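Local coordinates for protein soluble lytic transglycosylase B3 (Pseudomonas aeruginosa, PDB 5ANZ) that probably cleaves peptidoglycan as a lytic transglycosylase in bacterial cell-wall turnover, and binds a calcium ion, at residues A54-A59 / Q67-A72; T162-G167 / F172-L177. All coordinates share one frame; numbering follows the deposited sequence.

Contact 1: residues A54-A59 / Q67-A72; sequences AFRQQA and QTFDRA
One face of the Phe69 ring is roofed by the aliphatic part of Arg56: CG of Arg56 stands 3.6 Å from the centroid of the Phe69 ring, 15° off its normal, a CH-pi contact displaced toward the rim. Beside it, Arg56 CB comes to 3.5 Å from Phe69 CZ, over the same ring. At the edge of the Phe69 ring, in its plane, lies CD2 of Phe55, 3.7 Å from Phe69 CE2. Ala59 adds its methyl obliquely, with its CB 3.7 Å from CD2 of Phe69. The two helices, 48-61 and 66-73, form a roughly antiparallel helical hairpin within the transglycosylase SLT region, far from the calcium and sugar sites; the short axes, at 141°, come no closer than 10.9 Å, a gap that Phe69 bridges by reaching across to the backbone at Arg56. With its CG anti to the backbone N (chi1 -174°) and the chain extended as far as NE, Arg56 runs across the ring and carries its guanidinium past the ring edge to Asp70. The guanidinium stands almost perpendicular to the phenyl plane but nearly coplanar with the carboxylate. It grips side-on: NE donates to Asp70 OD1 at 3.0 Å, meeting the syn lone pair, while NH2 reaches Asp70 OD2, also at 3.0 Å, on the syn side but tilted out of the carboxylate plane. A weak third bond joins Arg56 NH2 to OD1. All three are bent, yet the two-nitrogen grip should restrain rotation of both groups, and it closes the outer, more exposed side of a contact whose inner side is apolar. There Phe69 stacks with Phe73, and Phe55 meets the ring of Trp51, one turn earlier in its own helix.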
ATOM      1  N   ALA A  54      33.828   4.687  -3.112  1.00 48.53           N
ATOM      2  CA  ALA A  54      33.594   3.960  -4.353  1.00 51.38           C
ATOM      3  C   ALA A  54      32.259   4.380  -4.961  1.00 42.19           C
ATOM      4  O   ALA A  54      32.155   4.550  -6.178  1.00 52.72           O
ATOM      5  CB  ALA A  54      33.630   2.452  -4.115  1.00 50.83           C
ATOM      6  N   PHE A  55      31.243   4.558  -4.118  1.00 39.18           N
ATOM      7  CA  PHE A  55      29.949   5.013  -4.614  1.00 37.29           C
ATOM      8  C   PHE A  55      30.032   6.451  -5.128  1.00 42.88           C
ATOM      9  O   PHE A  55      29.321   6.826  -6.053  1.00 37.62           O
ATOM     10  CB  PHE A  55      28.862   4.912  -3.540  1.00 35.38           C
ATOM     11  CG  PHE A  55      27.539   5.481  -3.979  1.00 33.19           C
ATOM     12  CD1 PHE A  55      26.801   4.866  -4.986  1.00 33.21           C
ATOM     13  CD2 PHE A  55      27.049   6.640  -3.411  1.00 31.52           C
ATOM     14  CE1 PHE A  55      25.585   5.399  -5.401  1.00 32.28           C
ATOM     15  CE2 PHE A  55      25.838   7.177  -3.822  1.00 38.97           C
ATOM     16  CZ  PHE A  55      25.107   6.551  -4.827  1.00 31.54           C
ATOM     17  N   ARG A  56      30.909   7.255  -4.531  1.00 40.85           N
ATOM     18  CA  ARG A  56      31.042   8.647  -4.942  1.00 38.88           C
ATOM     19  C   ARG A  56      31.457   8.709  -6.413  1.00 41.52           C
ATOM     20  O   ARG A  56      31.037   9.604  -7.149  1.00 44.72           O
ATOM     21  CB  ARG A  56      32.056   9.382  -4.053  1.00 39.87           C
ATOM     22  CG  ARG A  56      32.177  10.894  -4.292  1.00 40.86           C
ATOM     23  CD  ARG A  56      33.184  11.500  -3.302  1.00 47.45           C
ATOM     24  NE  ARG A  56      33.132  12.959  -3.206  1.00 45.49           N
ATOM     25  CZ  ARG A  56      33.956  13.779  -3.855  1.00 55.40           C
ATOM     26  NH1 ARG A  56      34.883  13.283  -4.657  1.00 54.15           N
ATOM     27  NH2 ARG A  56      33.853  15.095  -3.708  1.00 59.75           N
ATOM     28  N   GLN A  57      32.270   7.747  -6.837  1.00 43.63           N
ATOM     29  CA  GLN A  57      32.643   7.639  -8.240  1.00 46.48           C
ATOM     30  C   GLN A  57      31.418   7.391  -9.121  1.00 45.73           C
ATOM     31  O   GLN A  57      31.282   7.990 -10.185  1.00 55.61           O
ATOM     32  CB  GLN A  57      33.679   6.532  -8.441  1.00 55.23           C
ATOM     33  CG  GLN A  57      35.051   6.880  -7.894  1.00 63.59           C
ATOM     34  CD  GLN A  57      35.653   8.102  -8.573  1.00 77.38           C
ATOM     35  OE1 GLN A  57      35.350   8.394  -9.732  1.00 85.45           O
ATOM     36  NE2 GLN A  57      36.502   8.827  -7.851  1.00 67.22           N
ATOM     37  N   GLN A  58      30.514   6.527  -8.670  1.00 43.60           N
ATOM     38  CA  GLN A  58      29.318   6.224  -9.449  1.00 44.45           C
ATOM     39  C   GLN A  58      28.358   7.408  -9.486  1.00 47.02           C
ATOM     40  O   GLN A  58      27.683   7.636 -10.490  1.00 47.84           O
ATOM     41  CB  GLN A  58      28.609   4.991  -8.880  1.00 50.27           C
ATOM     42  CG  GLN A  58      29.440   3.726  -8.968  1.00 57.85           C
ATOM     43  CD  GLN A  58      28.801   2.562  -8.253  1.00 57.68           C
ATOM     44  OE1 GLN A  58      28.335   2.694  -7.122  1.00 47.57           O
ATOM     45  NE2 GLN A  58      28.773   1.410  -8.910  1.00 70.79           N
ATOM     46  N   ALA A  59      28.284   8.152  -8.383  1.00 40.30           N
ATOM     47  CA  ALA A  59      27.431   9.332  -8.327  1.00 39.69           C
ATOM     48  C   ALA A  59      27.943  10.429  -9.260  1.00 45.84           C
ATOM     49  O   ALA A  59      27.158  11.060  -9.974  1.00 46.52           O
ATOM     50  CB  ALA A  59      27.326   9.849  -6.893  1.00 39.23           C
ATOM     51  N   GLN A  67      30.032  19.105  -4.559  1.00 47.88           N
ATOM     52  CA  GLN A  67      29.464  19.834  -3.432  1.00 48.35           C
ATOM     53  C   GLN A  67      28.211  19.138  -2.920  1.00 41.84           C
ATOM     54  O   GLN A  67      28.021  18.997  -1.711  1.00 49.97           O
ATOM     55  CB  GLN A  67      29.131  21.278  -3.811  1.00 50.67           C
ATOM     56  CG  GLN A  67      28.546  22.084  -2.652  1.00 68.02           C
ATOM     57  CD  GLN A  67      28.033  23.453  -3.071  1.00 77.93           C
ATOM     58  OE1 GLN A  67      28.742  24.455  -2.964  1.00 80.02           O
ATOM     59  NE2 GLN A  67      26.792  23.500  -3.544  1.00 82.32           N
ATOM     60  N   THR A  68      27.364  18.696  -3.844  1.00 40.67           N
ATOM     61  CA  THR A  68      26.108  18.037  -3.477  1.00 37.78           C
ATOM     62  C   THR A  68      26.360  16.743  -2.718  1.00 37.98           C
ATOM     63  O   THR A  68      25.742  16.480  -1.679  1.00 37.18           O
ATOM     64  CB  THR A  68      25.253  17.727  -4.719  1.00 38.88           C
ATOM     65  OG1 THR A  68      24.901  18.952  -5.371  1.00 42.39           O
ATOM     66  CG2 THR A  68      23.970  16.962  -4.333  1.00 36.92           C
ATOM     67  N   PHE A  69      27.262  15.927  -3.249  1.00 35.97           N
ATOM     68  CA  PHE A  69      27.573  14.644  -2.639  1.00 34.40           C
ATOM     69  C   PHE A  69      28.147  14.827  -1.231  1.00 34.38           C
ATOM     70  O   PHE A  69      27.686  14.199  -0.277  1.00 33.92           O
ATOM     71  CB  PHE A  69      28.558  13.858  -3.515  1.00 36.30           C
ATOM     72  CG  PHE A  69      28.792  12.455  -3.044  1.00 38.67           C
ATOM     73  CD1 PHE A  69      29.686  12.192  -2.017  1.00 35.02           C
ATOM     74  CD2 PHE A  69      28.096  11.396  -3.609  1.00 34.78           C
ATOM     75  CE1 PHE A  69      29.886  10.901  -1.568  1.00 34.26           C
ATOM     76  CE2 PHE A  69      28.298  10.101  -3.168  1.00 38.49           C
ATOM     77  CZ  PHE A  69      29.197   9.853  -2.145  1.00 40.39           C
ATOM     78  N   ASP A  70      29.155  15.692  -1.106  1.00 36.89           N
ATOM     79  CA  ASP A  70      29.818  15.879   0.178  1.00 41.94           C
ATOM     80  C   ASP A  70      28.878  16.509   1.205  1.00 41.16           C
ATOM     81  O   ASP A  70      28.894  16.143   2.379  1.00 40.12           O
ATOM     82  CB  ASP A  70      31.079  16.727   0.003  1.00 44.27           C
ATOM     83  CG  ASP A  70      32.102  16.064  -0.914  1.00 52.13           C
ATOM     84  OD1 ASP A  70      32.033  14.827  -1.101  1.00 50.46           O
ATOM     85  OD2 ASP A  70      32.974  16.779  -1.450  1.00 58.85           O
ATOM     86  N   ARG A  71      28.054  17.447   0.752  1.00 40.32           N
ATOM     87  CA  ARG A  71      27.029  18.060   1.596  1.00 39.65           C
ATOM     88  C   ARG A  71      26.055  16.995   2.111  1.00 39.57           C
ATOM     89  O   ARG A  71      25.693  16.959   3.290  1.00 43.43           O
ATOM     90  CB  ARG A  71      26.283  19.128   0.798  1.00 47.17           C
ATOM     91  CG  ARG A  71      25.316  19.986   1.579  1.00 70.06           C
ATOM     92  CD  ARG A  71      24.436  20.757   0.605  1.00 84.35           C
ATOM     93  NE  ARG A  71      23.567  21.737   1.253  1.00 90.48           N
ATOM     94  CZ  ARG A  71      22.236  21.698   1.226  1.00 84.89           C
ATOM     95  NH1 ARG A  71      21.604  20.724   0.578  1.00 64.75           N
ATOM     96  NH2 ARG A  71      21.535  22.645   1.840  1.00 87.21           N
ATOM     97  N   ALA A  72      25.653  16.119   1.205  1.00 31.30           N
ATOM     98  CA  ALA A  72      24.689  15.068   1.505  1.00 34.01           C
ATOM     99  C   ALA A  72      25.241  14.011   2.463  1.00 33.89           C
ATOM    100  O   ALA A  72      24.498  13.436   3.261  1.00 34.21           O
ATOM    101  CB  ALA A  72      24.232  14.409   0.214  1.00 30.26           C
TER

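Contact 2: residues T162-G167 / F172-L177; sequences TLAYEG and FAHAQL
A tight antiparallel helical hairpin within the transglycosylase SLT region, of the lysozyme clan, brings the end of helix 156-166 against the first turns of helix 170-186. The side chain of Leu163 lies about 9 Å from that of Ile208, which binds N-acetyl-D-glucosamine, so the hairpin borders the sugar-binding region. Ala164 and Ala173 lie at the point of closest backbone approach, their CA atoms 4.9 Å apart and the short axes only 8.0 Å apart at 143°. Small side chains make this possible: Ala173 CB sits 3.3 Å from Ala164 N and 3.6 Å from Leu163 CB, so its methyl presses on backbone as well as side chain. Ala164 in turn points its methyl at His174. Its CB lies over one face of the imidazole, 3.7 Å from the centroid of the His174 ring and 19° off the normal, offset toward the rim on the CE1 and ND1 side. With chi1 at -83°, His174 has CG beside its own backbone N, which swings the ring back over Ala164. His174 CE1 also lies 3.5 Å from Ala164 O, and Trp51 meets the imidazole. No hydrogen bond spans the two segments; the hairpin is held here by close fit of methyls, backbone and imidazole face. Both ring nitrogens of His174 are hydrogen-bonded outside the two segments, ND1 necessarily as donor to Pro170 O, which helps fix the ring.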
ATOM      1  N   THR A 162      22.865   3.279   4.020  1.00 26.19           N
ATOM      2  CA  THR A 162      22.952   2.129   4.904  1.00 25.83           C
ATOM      3  C   THR A 162      22.521   0.864   4.157  1.00 29.61           C
ATOM      4  O   THR A 162      23.246  -0.126   4.142  1.00 30.41           O
ATOM      5  CB  THR A 162      22.085   2.311   6.162  1.00 26.51           C
ATOM      6  OG1 THR A 162      22.612   3.403   6.936  1.00 27.27           O
ATOM      7  CG2 THR A 162      22.112   1.040   7.003  1.00 26.85           C
ATOM      8  N   LEU A 163      21.353   0.918   3.518  1.00 27.28           N
ATOM      9  CA  LEU A 163      20.850  -0.243   2.767  1.00 27.72           C
ATOM     10  C   LEU A 163      21.746  -0.603   1.579  1.00 32.56           C
ATOM     11  O   LEU A 163      21.932  -1.780   1.269  1.00 36.22           O
ATOM     12  CB  LEU A 163      19.429   0.028   2.279  1.00 24.95           C
ATOM     13  CG  LEU A 163      18.389   0.218   3.378  1.00 30.96           C
ATOM     14  CD1 LEU A 163      17.059   0.593   2.760  1.00 29.16           C
ATOM     15  CD2 LEU A 163      18.241  -1.056   4.196  1.00 33.03           C
ATOM     16  N   ALA A 164      22.295   0.406   0.908  1.00 26.74           N
ATOM     17  CA  ALA A 164      23.221   0.148  -0.194  1.00 34.05           C
ATOM     18  C   ALA A 164      24.468  -0.577   0.306  1.00 38.28           C
ATOM     19  O   ALA A 164      24.960  -1.527  -0.319  1.00 38.37           O
ATOM     20  CB  ALA A 164      23.602   1.453  -0.886  1.00 30.01           C
ATOM     21  N   TYR A 165      24.980  -0.118   1.443  1.00 32.36           N
ATOM     22  CA  TYR A 165      26.196  -0.673   2.027  1.00 33.95           C
ATOM     23  C   TYR A 165      26.015  -2.092   2.560  1.00 38.11           C
ATOM     24  O   TYR A 165      26.828  -2.969   2.280  1.00 39.85           O
ATOM     25  CB  TYR A 165      26.694   0.242   3.151  1.00 32.73           C
ATOM     26  CG  TYR A 165      27.848  -0.311   3.973  1.00 34.60           C
ATOM     27  CD1 TYR A 165      29.056  -0.661   3.380  1.00 36.95           C
ATOM     28  CD2 TYR A 165      27.736  -0.449   5.351  1.00 40.92           C
ATOM     29  CE1 TYR A 165      30.113  -1.149   4.134  1.00 38.93           C
ATOM     30  CE2 TYR A 165      28.787  -0.932   6.116  1.00 37.81           C
ATOM     31  CZ  TYR A 165      29.975  -1.281   5.503  1.00 44.78           C
ATOM     32  OH  TYR A 165      31.025  -1.768   6.256  1.00 46.39           O
ATOM     33  N   GLU A 166      24.954  -2.323   3.326  1.00 35.53           N
ATOM     34  CA  GLU A 166      24.792  -3.622   3.976  1.00 43.89           C
ATOM     35  C   GLU A 166      23.353  -4.133   4.026  1.00 41.63           C
ATOM     36  O   GLU A 166      23.027  -4.978   4.851  1.00 45.86           O
ATOM     37  CB  GLU A 166      25.357  -3.553   5.395  1.00 49.31           C
ATOM     38  CG  GLU A 166      24.777  -2.425   6.235  1.00 54.77           C
ATOM     39  CD  GLU A 166      25.416  -2.327   7.609  1.00 59.15           C
ATOM     40  OE1 GLU A 166      25.812  -3.374   8.164  1.00 58.50           O
ATOM     41  OE2 GLU A 166      25.523  -1.198   8.137  1.00 54.20           O
ATOM     42  N   GLY A 167      22.498  -3.622   3.144  1.00 37.79           N
ATOM     43  CA  GLY A 167      21.107  -4.046   3.095  1.00 37.17           C
ATOM     44  C   GLY A 167      20.891  -5.313   2.289  1.00 41.42           C
ATOM     45  O   GLY A 167      21.787  -5.778   1.588  1.00 44.72           O
ATOM     46  N   PHE A 172      18.020  -1.923  -5.313  1.00 37.46           N
ATOM     47  CA  PHE A 172      17.027  -0.911  -5.001  1.00 34.77           C
ATOM     48  C   PHE A 172      17.661   0.287  -4.291  1.00 27.55           C
ATOM     49  O   PHE A 172      17.415   1.430  -4.665  1.00 28.92           O
ATOM     50  CB  PHE A 172      15.914  -1.506  -4.134  1.00 33.41           C
ATOM     51  CG  PHE A 172      14.944  -0.485  -3.581  1.00 35.85           C
ATOM     52  CD1 PHE A 172      13.850  -0.068  -4.321  1.00 34.27           C
ATOM     53  CD2 PHE A 172      15.119   0.034  -2.312  1.00 37.27           C
ATOM     54  CE1 PHE A 172      12.961   0.858  -3.813  1.00 33.80           C
ATOM     55  CE2 PHE A 172      14.228   0.968  -1.798  1.00 41.19           C
ATOM     56  CZ  PHE A 172      13.148   1.372  -2.551  1.00 33.89           C
ATOM     57  N   ALA A 173      18.489   0.024  -3.284  1.00 28.03           N
ATOM     58  CA  ALA A 173      19.026   1.125  -2.472  1.00 26.82           C
ATOM     59  C   ALA A 173      19.927   2.048  -3.295  1.00 27.64           C
ATOM     60  O   ALA A 173      19.832   3.274  -3.181  1.00 29.04           O
ATOM     61  CB  ALA A 173      19.787   0.595  -1.271  1.00 28.75           C
ATOM     62  N   HIS A 174      20.789   1.456  -4.116  1.00 28.56           N
ATOM     63  CA  HIS A 174      21.700   2.228  -4.959  1.00 27.74           C
ATOM     64  C   HIS A 174      20.926   3.108  -5.930  1.00 29.68           C
ATOM     65  O   HIS A 174      21.250   4.280  -6.113  1.00 31.51           O
ATOM     66  CB  HIS A 174      22.649   1.302  -5.739  1.00 35.23           C
ATOM     67  CG  HIS A 174      23.848   0.866  -4.954  1.00 45.72           C
ATOM     68  ND1 HIS A 174      23.843  -0.252  -4.145  1.00 38.76           N
ATOM     69  CD2 HIS A 174      25.090   1.399  -4.850  1.00 44.67           C
ATOM     70  CE1 HIS A 174      25.030  -0.389  -3.581  1.00 45.73           C
ATOM     71  NE2 HIS A 174      25.804   0.601  -3.990  1.00 45.11           N
ATOM     72  N   ALA A 175      19.904   2.538  -6.556  1.00 30.18           N
ATOM     73  CA  ALA A 175      19.095   3.273  -7.516  1.00 34.01           C
ATOM     74  C   ALA A 175      18.366   4.448  -6.859  1.00 35.69           C
ATOM     75  O   ALA A 175      18.323   5.552  -7.398  1.00 29.22           O
ATOM     76  CB  ALA A 175      18.102   2.340  -8.182  1.00 33.58           C
ATOM     77  N   GLN A 176      17.768   4.208  -5.699  1.00 26.42           N
ATOM     78  CA  GLN A 176      17.042   5.264  -5.023  1.00 24.54           C
ATOM     79  C   GLN A 176      17.997   6.318  -4.496  1.00 22.09           C
ATOM     80  O   GLN A 176      17.659   7.503  -4.457  1.00 24.65           O
ATOM     81  CB  GLN A 176      16.203   4.688  -3.887  1.00 23.92           C
ATOM     82  CG  GLN A 176      15.158   3.722  -4.383  1.00 25.06           C
ATOM     83  CD  GLN A 176      14.216   4.352  -5.394  1.00 28.03           C
ATOM     84  OE1 GLN A 176      13.853   5.519  -5.277  1.00 23.64           O
ATOM     85  NE2 GLN A 176      13.802   3.567  -6.395  1.00 30.33           N
ATOM     86  N   LEU A 177      19.193   5.893  -4.091  1.00 24.60           N
ATOM     87  CA  LEU A 177      20.162   6.819  -3.514  1.00 24.88           C
ATOM     88  C   LEU A 177      20.661   7.797  -4.582  1.00 25.65           C
ATOM     89  O   LEU A 177      20.774   8.991  -4.337  1.00 25.43           O
ATOM     90  CB  LEU A 177      21.339   6.056  -2.895  1.00 25.78           C
ATOM     91  CG  LEU A 177      22.440   6.898  -2.243  1.00 29.49           C
ATOM     92  CD1 LEU A 177      21.872   7.847  -1.188  1.00 28.65           C
ATOM     93  CD2 LEU A 177      23.469   5.981  -1.629  1.00 33.87           C
TER

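In the fold
From the N terminus, the chain first forms contact 1, where helix 66-73 folds back on helix 48-61 across a four-residue connection. Much later, contact 2 closes a connection of about three residues, 167-169, between helices 156-166 and 170-186. The two closures follow in series, neither enclosing nor crossing the other, and their centres are 14 Å apart. Helix 48-61 joins them: Phe55 CE2 touches Leu177 CD2 at 3.4 Å, and the same ring packs beside His174. Trp51, one turn before Phe55, also reaches Ala164 and Leu177, so the N-terminal hairpin lies against the later one. Helix 66-73 adds to this through Ala72, which meets Leu181 and Leu184 farther along helix 170-186.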